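R.MvaI (Kocuria varians, PDB 2OAA) probably cleaves double-stranded DNA as a metal-dependent restriction endonuclease of the MvaI/BcnI family, and binds calcium ions. Local coordinates at residues Lys164-Ile169 / Thr191-Gln196. Numbering follows the deposited sequence.
Sequences KYIAVI and TDLTVQ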
ATOM      1  N   LYS E 164      12.494  -4.912  -5.634  1.00  9.40           N
ATOM      2  CA  LYS E 164      13.152  -5.377  -6.868  1.00 10.11           C
ATOM      3  C   LYS E 164      12.368  -6.535  -7.493  1.00  9.45           C
ATOM      4  O   LYS E 164      12.176  -6.588  -8.711  1.00 10.27           O
ATOM      5  CB  LYS E 164      14.586  -5.799  -6.554  1.00 10.92           C
ATOM      6  CG  LYS E 164      15.423  -6.306  -7.728  0.50 11.21           C
ATOM      7  CD  LYS E 164      16.902  -6.484  -7.301  0.50 11.23           C
ATOM      8  CE  LYS E 164      17.053  -7.209  -5.944  0.50 14.06           C
ATOM      9  NZ  LYS E 164      18.401  -7.096  -5.288  0.50 13.57           N
ATOM     10  N   TYR E 165      11.892  -7.453  -6.649  1.00  8.52           N
ATOM     11  CA  TYR E 165      11.138  -8.597  -7.118  1.00  7.94           C
ATOM     12  C   TYR E 165       9.875  -8.697  -6.286  1.00  7.46           C
ATOM     13  O   TYR E 165       9.955  -8.954  -5.085  1.00  8.23           O
ATOM     14  CB  TYR E 165      11.940  -9.908  -6.967  1.00  8.82           C
ATOM     15  CG  TYR E 165      13.365  -9.869  -7.475  1.00  8.96           C
ATOM     16  CD1 TYR E 165      13.646  -9.817  -8.843  1.00 12.03           C
ATOM     17  CD2 TYR E 165      14.426  -9.928  -6.585  1.00  9.79           C
ATOM     18  CE1 TYR E 165      14.960  -9.802  -9.300  1.00 12.67           C
ATOM     19  CE2 TYR E 165      15.739  -9.911  -7.036  1.00 12.23           C
ATOM     20  CZ  TYR E 165      15.996  -9.849  -8.383  1.00 12.13           C
ATOM     21  OH  TYR E 165      17.305  -9.825  -8.802  1.00 14.14           O
ATOM     22  N   ILE E 166       8.716  -8.505  -6.907  1.00  6.79           N
ATOM     23  CA  ILE E 166       7.460  -8.546  -6.156  1.00  6.52           C
ATOM     24  C   ILE E 166       6.639  -9.787  -6.537  1.00  6.50           C
ATOM     25  O   ILE E 166       6.084  -9.845  -7.635  1.00  7.19           O
ATOM     26  CB  ILE E 166       6.620  -7.280  -6.397  1.00  6.36           C
ATOM     27  CG1 ILE E 166       7.466  -6.010  -6.188  1.00  6.62           C
ATOM     28  CG2 ILE E 166       5.375  -7.303  -5.506  1.00  7.12           C
ATOM     29  CD1 ILE E 166       6.742  -4.727  -6.594  1.00  7.99           C
ATOM     30  N   ALA E 167       6.586 -10.766  -5.642  1.00  6.24           N
ATOM     31  CA  ALA E 167       5.761 -11.956  -5.839  1.00  5.61           C
ATOM     32  C   ALA E 167       4.367 -11.680  -5.322  1.00  6.40           C
ATOM     33  O   ALA E 167       4.168 -11.554  -4.112  1.00  7.02           O
ATOM     34  CB  ALA E 167       6.347 -13.160  -5.090  1.00  6.04           C
ATOM     35  N   VAL E 168       3.409 -11.563  -6.230  1.00  5.65           N
ATOM     36  CA  VAL E 168       2.029 -11.297  -5.845  1.00  6.46           C
ATOM     37  C   VAL E 168       1.261 -12.601  -5.853  1.00  7.00           C
ATOM     38  O   VAL E 168       1.167 -13.265  -6.891  1.00  6.78           O
ATOM     39  CB  VAL E 168       1.357 -10.306  -6.814  1.00  6.82           C
ATOM     40  CG1 VAL E 168      -0.073  -9.951  -6.335  1.00  7.51           C
ATOM     41  CG2 VAL E 168       2.203  -9.043  -6.945  1.00  8.31           C
ATOM     42  N   ILE E 169       0.716 -12.949  -4.691  1.00  6.91           N
ATOM     43  CA  ILE E 169      -0.012 -14.195  -4.530  1.00  7.85           C
ATOM     44  C   ILE E 169      -1.503 -13.924  -4.551  1.00  7.57           C
ATOM     45  O   ILE E 169      -2.037 -13.252  -3.669  1.00  7.74           O
ATOM     46  CB  ILE E 169       0.432 -14.935  -3.248  1.00  7.89           C
ATOM     47  CG1 ILE E 169       1.931 -15.259  -3.383  1.00 11.10           C
ATOM     48  CG2 ILE E 169      -0.370 -16.239  -3.070  1.00  9.21           C
ATOM     49  CD1 ILE E 169       2.705 -15.090  -2.150  1.00 18.16           C
ATOM     50  N   THR E 191       8.293  -7.247 -11.796  1.00  7.06           N
ATOM     51  CA  THR E 191       9.646  -6.698 -11.767  1.00  8.35           C
ATOM     52  C   THR E 191       9.695  -5.408 -12.570  1.00  8.40           C
ATOM     53  O   THR E 191       8.731  -5.070 -13.265  1.00  7.23           O
ATOM     54  CB  THR E 191      10.667  -7.703 -12.359  1.00  8.52           C
ATOM     55  OG1 THR E 191      10.291  -8.040 -13.700  1.00  9.89           O
ATOM     56  CG2 THR E 191      10.731  -8.969 -11.519  1.00 10.04           C
ATOM     57  N   ASP E 192      10.819  -4.703 -12.473  1.00  8.91           N
ATOM     58  CA  ASP E 192      11.090  -3.505 -13.281  1.00  9.82           C
ATOM     59  C   ASP E 192      10.241  -2.281 -12.922  1.00  9.31           C
ATOM     60  O   ASP E 192      10.128  -1.353 -13.719  1.00  9.21           O
ATOM     61  CB  ASP E 192      10.996  -3.817 -14.794  1.00 10.88           C
ATOM     62  CG  ASP E 192      12.166  -4.649 -15.312  1.00 15.98           C
ATOM     63  OD1 ASP E 192      13.222  -4.717 -14.647  1.00 19.85           O
ATOM     64  OD2 ASP E 192      12.029  -5.217 -16.421  1.00 21.50           O
ATOM     65  N   LEU E 193       9.651  -2.269 -11.728  1.00  8.49           N
ATOM     66  CA  LEU E 193       9.040  -1.042 -11.210  1.00  8.79           C
ATOM     67  C   LEU E 193      10.178  -0.096 -10.842  1.00  8.49           C
ATOM     68  O   LEU E 193      11.085  -0.479 -10.105  1.00  9.45           O
ATOM     69  CB  LEU E 193       8.138  -1.326  -9.995  1.00  8.93           C
ATOM     70  CG  LEU E 193       7.421  -0.136  -9.335  1.00  9.88           C
ATOM     71  CD1 LEU E 193       6.305   0.412 -10.208  1.00 10.55           C
ATOM     72  CD2 LEU E 193       6.878  -0.592  -7.994  1.00 10.33           C
ATOM     73  N   THR E 194      10.150   1.114 -11.390  1.00  7.52           N
ATOM     74  CA  THR E 194      11.176   2.117 -11.144  1.00  6.95           C
ATOM     75  C   THR E 194      10.503   3.374 -10.602  1.00  6.84           C
ATOM     76  O   THR E 194       9.284   3.493 -10.656  1.00  6.03           O
ATOM     77  CB  THR E 194      11.908   2.504 -12.440  1.00  7.31           C
ATOM     78  OG1 THR E 194      10.961   3.115 -13.331  1.00  8.09           O
ATOM     79  CG2 THR E 194      12.522   1.290 -13.112  1.00  8.29           C
ATOM     80  N   VAL E 195      11.277   4.336 -10.100  1.00  6.77           N
ATOM     81  CA  VAL E 195      10.656   5.556  -9.591  1.00  7.12           C
ATOM     82  C   VAL E 195       9.995   6.315 -10.750  1.00  6.39           C
ATOM     83  O   VAL E 195       8.967   6.964 -10.574  1.00  7.62           O
ATOM     84  CB  VAL E 195      11.647   6.439  -8.770  1.00  7.24           C
ATOM     85  CG1 VAL E 195      12.745   7.059  -9.665  1.00  8.72           C
ATOM     86  CG2 VAL E 195      10.902   7.493  -7.985  1.00  9.44           C
ATOM     87  N   GLN E 196      10.581   6.182 -11.940  1.00  6.29           N
ATOM     88  CA  GLN E 196      10.029   6.837 -13.113  1.00  6.59           C
ATOM     89  C   GLN E 196       8.707   6.200 -13.541  1.00  5.85           C
ATOM     90  O   GLN E 196       7.761   6.906 -13.902  1.00  5.31           O
ATOM     91  CB  GLN E 196      11.033   6.786 -14.261  1.00  6.57           C
ATOM     92  CG  GLN E 196      12.265   7.662 -14.047  1.00  9.17           C
ATOM     93  CD  GLN E 196      13.339   7.007 -13.198  1.00 12.75           C
ATOM     94  OE1 GLN E 196      13.322   5.795 -12.971  1.00 13.47           O
ATOM     95  NE2 GLN E 196      14.282   7.815 -12.725  1.00 12.37           N
TER
HETATM   96  O   HOH W   1      12.961  -5.093 -10.787  1.00 18.84           O
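Thr191 meets Tyr165 through its methyl: CG2 comes up to the edge of the ring, close to its plane, 4.0 Å from CD1. With OG1 of Thr191 at chi1 58°, that methyl is left anti to the carbonyl carbon and beside the backbone N, where it meets the ring edge. CG2 is also 4.0 Å from the carbonyl O of Lys164, while CG of Lys164 covers one face of the Tyr165 ring, 3.6 Å above its centre. The hydroxyl of Tyr165 is hydrogen-bonded to the carbonyl O of Ser3. Here the two antiparallel strands 165-176 and 179-191, joined as a hairpin in the mixed sheet of this PD-(D/E)XK-clan nuclease, part company: strand 165-176 also pairs in parallel with 57-63, which carries the calcium ligands Glu58 and Ile59, and the chain beyond Thr191 runs off to helix 195-204. Ile166 belongs to the packed side too, its CG1-CD1 arm extended, chi2 172°, so that CD1 makes a light apolar contact with CD2 of Leu193 at 4.4 Å; Leu193 packs on Leu159 of helix 152-162 as well. No direct hydrogen bond joins the two segments. On the solvent side a water bridges them instead, donating to Lys164 O at 2.7 Å and accepting from Asp192 N at 2.8 Å, between two solvent-exposed residues.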